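Local coordinates for PurR transcriptional regulator (Vibrio parahaemolyticus, PDB 3D8U), which probably binds cis-regulatory DNA and controls transcription, as a member of the LacI/PurR family of regulators, at residues Ser5-Ile10 against Ala61-Phe66; Gly127-His132 against Glu161-Gln166; Tyr226-Ser231 against Lys267-Thr272. All blocks are in the same frame, centred on the assembly; numbering follows the deposited sequence.

Contact 1 lies in the N-terminal half of the two-lobed periplasmic-binding-protein fold, pairing two inner strands of its parallel sheet. Contacts 2 and 3 belong to the second half: contact 2 near the end of strand 123-128, and contact 3 in the loops before strand 231-233 and after strand 265-267. The centres of contacts 1 and 2 are about 26 Å apart, their nearest atoms about 6 Å. Contacts 1 and 3 sit on opposite sides of the chain's centre, about 37 Å between centres; contacts 2 and 3 are about 21 Å apart. LacI-family effector pockets lie between the lobes; contact 2 lies toward that junction, judging from Arg-129 and His-132 meeting Tyr-43, though no effector site is identified here.

Contact 1: Ser5-Ile10 against Ala61-Phe66; sequences SIALII and AGVVLF
The Phe-66 ring meets strand 6-10 chiefly through its CE2 corner. Leu-8 CD1 lies at the edge, in the ring plane, 3.6 Å from Phe-66 CE2, while Ile-10 CD1 approaches the same carbon obliquely at 3.5 Å. Phe-21 of helix 16-32 adds an edge-to-face ring contact. Chi1 of Leu-8 (162°) turns CG anti to the backbone N, beside the carbonyl carbon. Leu-8 CD1 also packs 3.6 Å from Val-64 CG1, tying Val-64 and Phe-66 into one apolar patch. Ile-6 CD1 touches that valine too. Helix 16-32 covers this side of the sheet. On the other side, under helix 45-56, Ile-9 and Leu-65 lie side by side, with Ile-9 CG1 3.8 Å from Leu-65 CD2.

The strands run parallel as neighbours in the Rossmann-like sheet of the N-terminal lobe. Ala-7 N donates to Gly-62 O (3.2 Å), Val-64 N to Ala-7 O (2.8 Å), and Ile-9 N reaches Val-64 O only weakly. The CA spacing widens from 4.6 Å between Ala-7 and Val-63 to 6.7 Å between Ile-10 and Phe-66. Main-chain bonds thus hold the middle of the pair, and hydrophobic side chains take over where the strands splay.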
loop_
_atom_site.group_PDB
_atom_site.type_symbol
_atom_site.label_atom_id
_atom_site.label_comp_id
_atom_site.label_asym_id
_atom_site.label_seq_id
_atom_site.Cartn_x
_atom_site.Cartn_y
_atom_site.Cartn_z
ATOM N N SER B 5 -27.236 7.135 3.113
ATOM C CA SER B 5 -25.954 6.437 3.005
ATOM C C SER B 5 -24.788 7.370 3.320
ATOM O O SER B 5 -24.911 8.599 3.213
ATOM C CB SER B 5 -25.782 5.845 1.604
ATOM O OG SER B 5 -25.837 6.857 0.609
ATOM N N ILE B 6 -23.653 6.776 3.680
ATOM C CA ILE B 6 -22.528 7.503 4.283
ATOM C C ILE B 6 -21.258 7.533 3.394
ATOM O O ILE B 6 -20.796 6.494 2.892
ATOM C CB ILE B 6 -22.246 6.960 5.721
ATOM C CG1 ILE B 6 -21.061 7.665 6.398
ATOM C CG2 ILE B 6 -22.070 5.449 5.699
ATOM C CD1 ILE B 6 -19.686 7.152 5.992
ATOM N N ALA B 7 -20.697 8.731 3.227
ATOM C CA ALA B 7 -19.644 8.960 2.243
ATOM C C ALA B 7 -18.285 9.277 2.846
ATOM O O ALA B 7 -18.188 9.872 3.923
ATOM C CB ALA B 7 -20.059 10.051 1.254
ATOM N N LEU B 8 -17.239 8.877 2.130
ATOM C CA LEU B 8 -15.879 9.017 2.610
ATOM C C LEU B 8 -14.929 9.214 1.438
ATOM O O LEU B 8 -14.909 8.424 0.488
ATOM C CB LEU B 8 -15.487 7.786 3.429
ATOM C CG LEU B 8 -14.002 7.536 3.654
ATOM C CD1 LEU B 8 -13.549 8.264 4.887
ATOM C CD2 LEU B 8 -13.768 6.059 3.803
ATOM N N ILE B 9 -14.141 10.278 1.515
ATOM C CA ILE B 9 -13.200 10.595 0.459
ATOM C C ILE B 9 -11.779 10.344 0.933
ATOM O O ILE B 9 -11.236 11.077 1.766
ATOM C CB ILE B 9 -13.382 12.033 -0.051
ATOM C CG1 ILE B 9 -14.858 12.294 -0.361
ATOM C CG2 ILE B 9 -12.523 12.278 -1.291
ATOM C CD1 ILE B 9 -15.173 13.726 -0.785
ATOM N N ILE B 10 -11.206 9.275 0.395
ATOM C CA ILE B 10 -9.827 8.876 0.635
ATOM C C ILE B 10 -8.866 9.812 -0.095
ATOM O O ILE B 10 -9.138 10.226 -1.225
ATOM C CB ILE B 10 -9.620 7.399 0.172
ATOM C CG1 ILE B 10 -10.158 6.404 1.212
ATOM C CG2 ILE B 10 -8.165 7.097 -0.185
ATOM C CD1 ILE B 10 -9.954 6.815 2.680
ATOM N N ALA B 61 -27.267 11.224 5.115
ATOM C CA ALA B 61 -26.404 10.691 6.179
ATOM C C ALA B 61 -25.311 11.680 6.590
ATOM O O ALA B 61 -25.566 12.884 6.685
ATOM C CB ALA B 61 -25.830 9.328 5.802
ATOM N N GLY B 62 -24.110 11.167 6.849
ATOM C CA GLY B 62 -22.951 12.000 7.138
ATOM C C GLY B 62 -21.803 11.656 6.212
ATOM O O GLY B 62 -21.844 10.648 5.511
ATOM N N VAL B 63 -20.774 12.494 6.215
ATOM C CA VAL B 63 -19.595 12.279 5.385
ATOM C C VAL B 63 -18.322 12.401 6.223
ATOM O O VAL B 63 -18.263 13.200 7.159
ATOM C CB VAL B 63 -19.579 13.252 4.171
ATOM C CG1 VAL B 63 -19.900 14.681 4.602
ATOM C CG2 VAL B 63 -18.257 13.183 3.403
ATOM N N VAL B 64 -17.306 11.607 5.889
ATOM C CA VAL B 64 -16.060 11.599 6.663
ATOM C C VAL B 64 -14.849 11.866 5.774
ATOM O O VAL B 64 -14.708 11.263 4.712
ATOM C CB VAL B 64 -15.913 10.304 7.518
ATOM C CG1 VAL B 64 -16.455 9.112 6.777
ATOM C CG2 VAL B 64 -14.478 10.064 7.931
ATOM N N LEU B 65 -13.996 12.786 6.226
ATOM C CA LEU B 65 -12.903 13.323 5.415
ATOM C C LEU B 65 -11.548 13.314 6.109
ATOM O O LEU B 65 -11.447 13.555 7.314
ATOM C CB LEU B 65 -13.210 14.762 5.002
ATOM C CG LEU B 65 -14.457 15.050 4.174
ATOM C CD1 LEU B 65 -14.413 16.496 3.739
ATOM C CD2 LEU B 65 -14.555 14.130 2.968
ATOM N N PHE B 66 -10.507 13.064 5.324
ATOM C CA PHE B 66 -9.146 13.107 5.815
ATOM C C PHE B 66 -8.580 14.509 5.682
ATOM O O PHE B 66 -8.950 15.247 4.768
ATOM C CB PHE B 66 -8.301 12.115 5.033
ATOM C CG PHE B 66 -8.543 10.700 5.423
ATOM C CD1 PHE B 66 -7.566 9.978 6.096
ATOM C CD2 PHE B 66 -9.757 10.088 5.145
ATOM C CE1 PHE B 66 -7.781 8.651 6.481
ATOM C CE2 PHE B 66 -9.992 8.766 5.533
ATOM C CZ PHE B 66 -8.995 8.045 6.202
#

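Contact 2: Gly127-His132 against Glu161-Gln166; sequences GARGNH and EAPSSQ
At the carboxyl end of the C-terminal lobe's parallel sheet, Ala-128 and Arg-129, near the end of strand 123-128, meet Glu-161 to Pro-163 in the loop that joins strand 156-159 to helix 165-178. One main-chain bond carries the contact. Arg-129 N donates to Glu-161 O over 2.7 Å with an N-H...O angle of 151°, and it approaches nearly along the C=O axis. The same carbonyl oxygen is approached by Ala-128 CB, which points toward the loop and also lies 3.9 Å from Pro-163 N. Next to it, Arg-129 CG lies 4.3 Å from Pro-163 CD, a distant contact.

Strands 123-128 and 156-159 are neighbours in the sheet, and the bond from Arg-129 N to Glu-161 O joins the chain beyond their paired parts. In periplasmic-binding-protein folds such strand-end loops line the cleft between the lobes, which is where LacI-family regulators usually take up their effector. Arg-129 has phi and psi both positive (37° and 54°), a left-handed conformation that turns the chain out of the strand.

Its side chain bends at chi2 and again at chi3, and the guanidinium ends away from the Glu-161 loop. His-132 CG lies over the rim of one guanidinium face, 3.9 Å above its plane. Arg-129 NH2 also makes a weak hydrogen bond to Tyr-43 OH of the N-terminal lobe, and the His-132 ring meets that tyrosine as well. Pro-163 packs on His-189 and on Ile-192 of helix 190-203. Ser-164 is the N-cap of helix 165-178, its OG accepting from Leu-167 N, and Ser-165 OG makes a weak hydrogen bond to Met-221 O of the second subunit.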
loop_
_atom_site.group_PDB
_atom_site.type_symbol
_atom_site.label_atom_id
_atom_site.label_comp_id
_atom_site.label_asym_id
_atom_site.label_seq_id
_atom_site.Cartn_x
_atom_site.Cartn_y
_atom_site.Cartn_z
ATOM N N GLY B 127 12.139 12.470 5.780
ATOM C CA GLY B 127 10.693 12.288 5.605
ATOM C C GLY B 127 10.111 12.722 4.271
ATOM O O GLY B 127 10.748 13.462 3.520
ATOM N N ALA B 128 8.897 12.276 3.959
ATOM C CA ALA B 128 8.273 12.729 2.717
ATOM C C ALA B 128 6.832 13.163 2.815
ATOM O O ALA B 128 6.230 13.173 3.881
ATOM C CB ALA B 128 8.419 11.698 1.657
ATOM N N ARG B 129 6.273 13.466 1.648
ATOM C CA ARG B 129 5.040 14.262 1.493
ATOM C C ARG B 129 5.019 15.377 2.536
ATOM O O ARG B 129 4.073 15.530 3.290
ATOM C CB ARG B 129 3.739 13.427 1.399
ATOM C CG ARG B 129 3.743 12.071 2.060
ATOM C CD ARG B 129 3.519 12.163 3.559
ATOM N NE ARG B 129 2.105 12.031 3.934
ATOM C CZ ARG B 129 1.581 12.507 5.068
ATOM N NH1 ARG B 129 2.353 13.161 5.947
ATOM N NH2 ARG B 129 0.278 12.344 5.317
ATOM N N GLY B 130 6.109 16.147 2.525
ATOM C CA GLY B 130 6.388 17.182 3.500
ATOM C C GLY B 130 5.881 18.554 3.126
ATOM O O GLY B 130 6.353 19.568 3.659
ATOM N N ASN B 131 4.937 18.581 2.193
ATOM C CA ASN B 131 4.137 19.764 1.927
ATOM C C ASN B 131 2.750 19.497 2.522
ATOM O O ASN B 131 1.962 20.430 2.719
ATOM C CB ASN B 131 4.065 20.084 0.417
ATOM C CG ASN B 131 5.477 20.229 -0.267
ATOM O OD1 ASN B 131 5.575 20.746 -1.388
ATOM N ND2 ASN B 131 6.545 19.756 0.393
ATOM N N HIS B 132 2.464 18.216 2.800
ATOM C CA HIS B 132 1.316 17.816 3.630
ATOM C C HIS B 132 1.672 18.002 5.103
ATOM O O HIS B 132 2.832 17.848 5.472
ATOM C CB HIS B 132 0.868 16.368 3.372
ATOM C CG HIS B 132 -0.384 16.004 4.116
ATOM N ND1 HIS B 132 -0.367 15.449 5.383
ATOM C CD2 HIS B 132 -1.693 16.191 3.807
ATOM C CE1 HIS B 132 -1.610 15.278 5.805
ATOM N NE2 HIS B 132 -2.433 15.722 4.870
ATOM N N GLU B 161 7.441 14.737 -2.560
ATOM C CA GLU B 161 7.141 13.421 -3.107
ATOM C C GLU B 161 6.703 12.362 -2.096
ATOM O O GLU B 161 6.656 12.614 -0.897
ATOM C CB GLU B 161 8.297 12.925 -3.958
ATOM C CG GLU B 161 8.004 13.147 -5.435
ATOM C CD GLU B 161 9.253 13.480 -6.229
ATOM O OE1 GLU B 161 9.229 14.487 -6.969
ATOM O OE2 GLU B 161 10.264 12.742 -6.098
ATOM N N ALA B 162 6.368 11.180 -2.612
ATOM C CA ALA B 162 5.871 10.074 -1.792
ATOM C C ALA B 162 7.038 9.245 -1.270
ATOM O O ALA B 162 8.111 9.232 -1.897
ATOM C CB ALA B 162 4.906 9.217 -2.584
ATOM N N PRO B 163 6.831 8.562 -0.117
ATOM C CA PRO B 163 7.869 7.818 0.584
ATOM C C PRO B 163 8.297 6.639 -0.266
ATOM O O PRO B 163 7.460 6.038 -0.933
ATOM C CB PRO B 163 7.141 7.315 1.819
ATOM C CG PRO B 163 5.739 7.177 1.372
ATOM C CD PRO B 163 5.546 8.430 0.594
ATOM N N SER B 164 9.586 6.328 -0.254
ATOM C CA SER B 164 10.119 5.339 -1.136
ATOM C C SER B 164 11.403 4.875 -0.505
ATOM O O SER B 164 12.015 5.601 0.282
ATOM C CB SER B 164 10.430 5.976 -2.470
ATOM O OG SER B 164 11.709 6.580 -2.435
ATOM N N SER B 165 11.842 3.672 -0.842
ATOM C CA SER B 165 13.081 3.243 -0.259
ATOM C C SER B 165 14.230 3.894 -0.975
ATOM O O SER B 165 15.286 4.019 -0.382
ATOM C CB SER B 165 13.226 1.735 -0.233
ATOM O OG SER B 165 13.142 1.235 -1.544
ATOM N N GLN B 166 14.041 4.318 -2.230
ATOM C CA GLN B 166 15.104 5.071 -2.927
ATOM C C GLN B 166 15.395 6.331 -2.119
ATOM O O GLN B 166 16.545 6.742 -1.930
ATOM C CB GLN B 166 14.729 5.479 -4.350
ATOM C CG GLN B 166 15.744 6.422 -4.942
ATOM C CD GLN B 166 15.343 6.985 -6.287
ATOM O OE1 GLN B 166 14.185 6.921 -6.702
ATOM N NE2 GLN B 166 16.312 7.546 -6.991
#

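Contact 3: Tyr226-Ser231 against Lys267-Thr272; sequences YPSLTS and KRRAST
Thr-230 OG1 is gripped from the facing loop by Arg-269 N, which donates to it over 2.8 Å, and by Thr-272 OG1 at 2.7 Å, a hydroxyl-hydroxyl bond whose direction is open. The two threonine side chains cross at about a right angle. In this C-terminal lobe the two loops pack against strand 212-215 and helix 104-117. Thr-230 immediately precedes strand 231-233, and residues 268-272 follow strand 265-267; in this antiparallel ribbon Ser-231 and Lys-267 form a hydrogen-bonded pair, Ser-231 N giving to Lys-267 O.

Thr-230 N donates to Ser-271 OG (3.0 Å), and Ser-271 N in the 3-10 turn donates to Ser-228 O (3.1 Å). Arg-269, extended from CG to NE, sends NE to Leu-229 O over 2.8 Å. The oxygen lies in the guanidinium plane, yet the donor stands 57° above the carbonyl plane. Lys-267 CB sits over the rim of one guanidinium face.

A second shell fixes these groups: Ser-271 OG also bonds Ile-213 O, Thr-272 OG1 bonds His-114 NE2, and Arg-269 NH2 forms a salt bridge with Glu-233. At the far end Pro-227, which follows a cis peptide bond, sets its CB 3.5 Å from Ala-270 CB.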
loop_
_atom_site.group_PDB
_atom_site.type_symbol
_atom_site.label_atom_id
_atom_site.label_comp_id
_atom_site.label_asym_id
_atom_site.label_seq_id
_atom_site.Cartn_x
_atom_site.Cartn_y
_atom_site.Cartn_z
ATOM N N TYR B 226 16.051 -6.995 8.888
ATOM C CA TYR B 226 17.229 -7.378 9.665
ATOM C C TYR B 226 18.341 -6.336 9.596
ATOM O O TYR B 226 18.768 -5.984 8.502
ATOM C CB TYR B 226 17.822 -8.665 9.146
ATOM C CG TYR B 226 19.135 -8.990 9.824
ATOM C CD1 TYR B 226 20.355 -8.662 9.224
ATOM C CD2 TYR B 226 19.157 -9.614 11.081
ATOM C CE1 TYR B 226 21.561 -8.954 9.849
ATOM C CE2 TYR B 226 20.356 -9.917 11.714
ATOM C CZ TYR B 226 21.549 -9.581 11.088
ATOM O OH TYR B 226 22.733 -9.863 11.713
ATOM N N PRO B 227 18.817 -5.844 10.753
ATOM C CA PRO B 227 18.263 -6.047 12.080
ATOM C C PRO B 227 16.855 -5.482 12.063
ATOM O O PRO B 227 16.622 -4.534 11.328
ATOM C CB PRO B 227 19.145 -5.150 12.942
ATOM C CG PRO B 227 20.410 -5.082 12.242
ATOM C CD PRO B 227 20.019 -4.999 10.810
ATOM N N SER B 228 15.928 -6.060 12.822
ATOM C CA SER B 228 14.543 -5.610 12.836
ATOM C C SER B 228 14.540 -4.211 13.364
ATOM O O SER B 228 15.422 -3.852 14.148
ATOM C CB SER B 228 13.768 -6.443 13.820
ATOM O OG SER B 228 14.438 -6.423 15.062
ATOM N N LEU B 229 13.556 -3.400 13.004
ATOM C CA LEU B 229 13.698 -2.023 13.441
ATOM C C LEU B 229 12.683 -1.429 14.383
ATOM O O LEU B 229 11.476 -1.549 14.202
ATOM C CB LEU B 229 13.997 -1.072 12.263
ATOM C CG LEU B 229 13.466 -1.342 10.864
ATOM C CD1 LEU B 229 11.948 -1.367 10.932
ATOM C CD2 LEU B 229 14.014 -0.265 9.930
ATOM N N THR B 230 13.233 -0.765 15.385
ATOM C CA THR B 230 12.482 -0.000 16.348
ATOM C C THR B 230 11.566 0.960 15.628
ATOM O O THR B 230 12.019 1.800 14.867
ATOM C CB THR B 230 13.442 0.807 17.224
ATOM O OG1 THR B 230 14.125 -0.079 18.111
ATOM C CG2 THR B 230 12.711 1.863 18.028
ATOM N N SER B 231 10.276 0.863 15.876
ATOM C CA SER B 231 9.374 1.806 15.285
ATOM C C SER B 231 8.109 2.022 16.088
ATOM O O SER B 231 7.767 1.261 17.004
ATOM C CB SER B 231 8.948 1.269 13.951
ATOM O OG SER B 231 7.682 0.698 14.152
ATOM N N LYS B 267 7.367 -0.031 19.783
ATOM C CA LYS B 267 8.116 -1.299 19.657
ATOM C C LYS B 267 9.650 -1.120 19.571
ATOM O O LYS B 267 10.197 -0.778 18.499
ATOM C CB LYS B 267 7.649 -2.042 18.386
ATOM C CG LYS B 267 6.155 -2.312 18.329
ATOM C CD LYS B 267 5.702 -3.055 19.594
ATOM C CE LYS B 267 4.210 -2.957 19.786
ATOM N NZ LYS B 267 3.760 -4.084 20.684
ATOM N N ARG B 268 10.342 -1.361 20.685
ATOM C CA ARG B 268 11.795 -1.256 20.722
ATOM C C ARG B 268 12.369 -2.535 20.158
ATOM O O ARG B 268 12.104 -3.591 20.701
ATOM C CB ARG B 268 12.262 -1.089 22.157
ATOM C CG ARG B 268 11.724 0.148 22.855
ATOM C CD ARG B 268 11.330 -0.149 24.296
ATOM N NE ARG B 268 11.332 1.080 25.090
ATOM C CZ ARG B 268 10.321 1.952 25.154
ATOM N NH1 ARG B 268 10.444 3.048 25.892
ATOM N NH2 ARG B 268 9.191 1.736 24.478
ATOM N N ARG B 269 13.116 -2.459 19.054
ATOM C CA ARG B 269 13.754 -3.651 18.458
ATOM C C ARG B 269 15.243 -3.432 18.228
ATOM O O ARG B 269 15.836 -2.567 18.865
ATOM C CB ARG B 269 13.105 -4.047 17.142
ATOM C CG ARG B 269 11.673 -3.705 17.048
ATOM C CD ARG B 269 11.218 -4.261 15.767
ATOM N NE ARG B 269 9.982 -3.664 15.278
ATOM C CZ ARG B 269 8.768 -4.068 15.628
ATOM N NH1 ARG B 269 8.616 -5.066 16.500
ATOM N NH2 ARG B 269 7.717 -3.467 15.095
ATOM N N ALA B 270 15.848 -4.192 17.308
ATOM C CA ALA B 270 17.306 -4.154 17.178
ATOM C C ALA B 270 17.841 -2.776 16.852
ATOM O O ALA B 270 18.763 -2.306 17.518
ATOM C CB ALA B 270 17.802 -5.143 16.199
ATOM N N SER B 271 17.251 -2.100 15.871
ATOM C CA SER B 271 17.917 -0.947 15.270
ATOM C C SER B 271 18.122 0.235 16.228
ATOM O O SER B 271 18.693 1.275 15.824
ATOM C CB SER B 271 17.143 -0.475 14.060
ATOM O OG SER B 271 15.936 0.128 14.487
ATOM N N THR B 272 17.647 0.107 17.473
ATOM C CA THR B 272 18.025 1.078 18.504
ATOM C C THR B 272 18.579 0.474 19.747
ATOM O O THR B 272 18.601 1.137 20.770
ATOM C CB THR B 272 16.898 2.056 18.934
ATOM O OG1 THR B 272 15.849 1.344 19.594
ATOM C CG2 THR B 272 16.361 2.809 17.754
#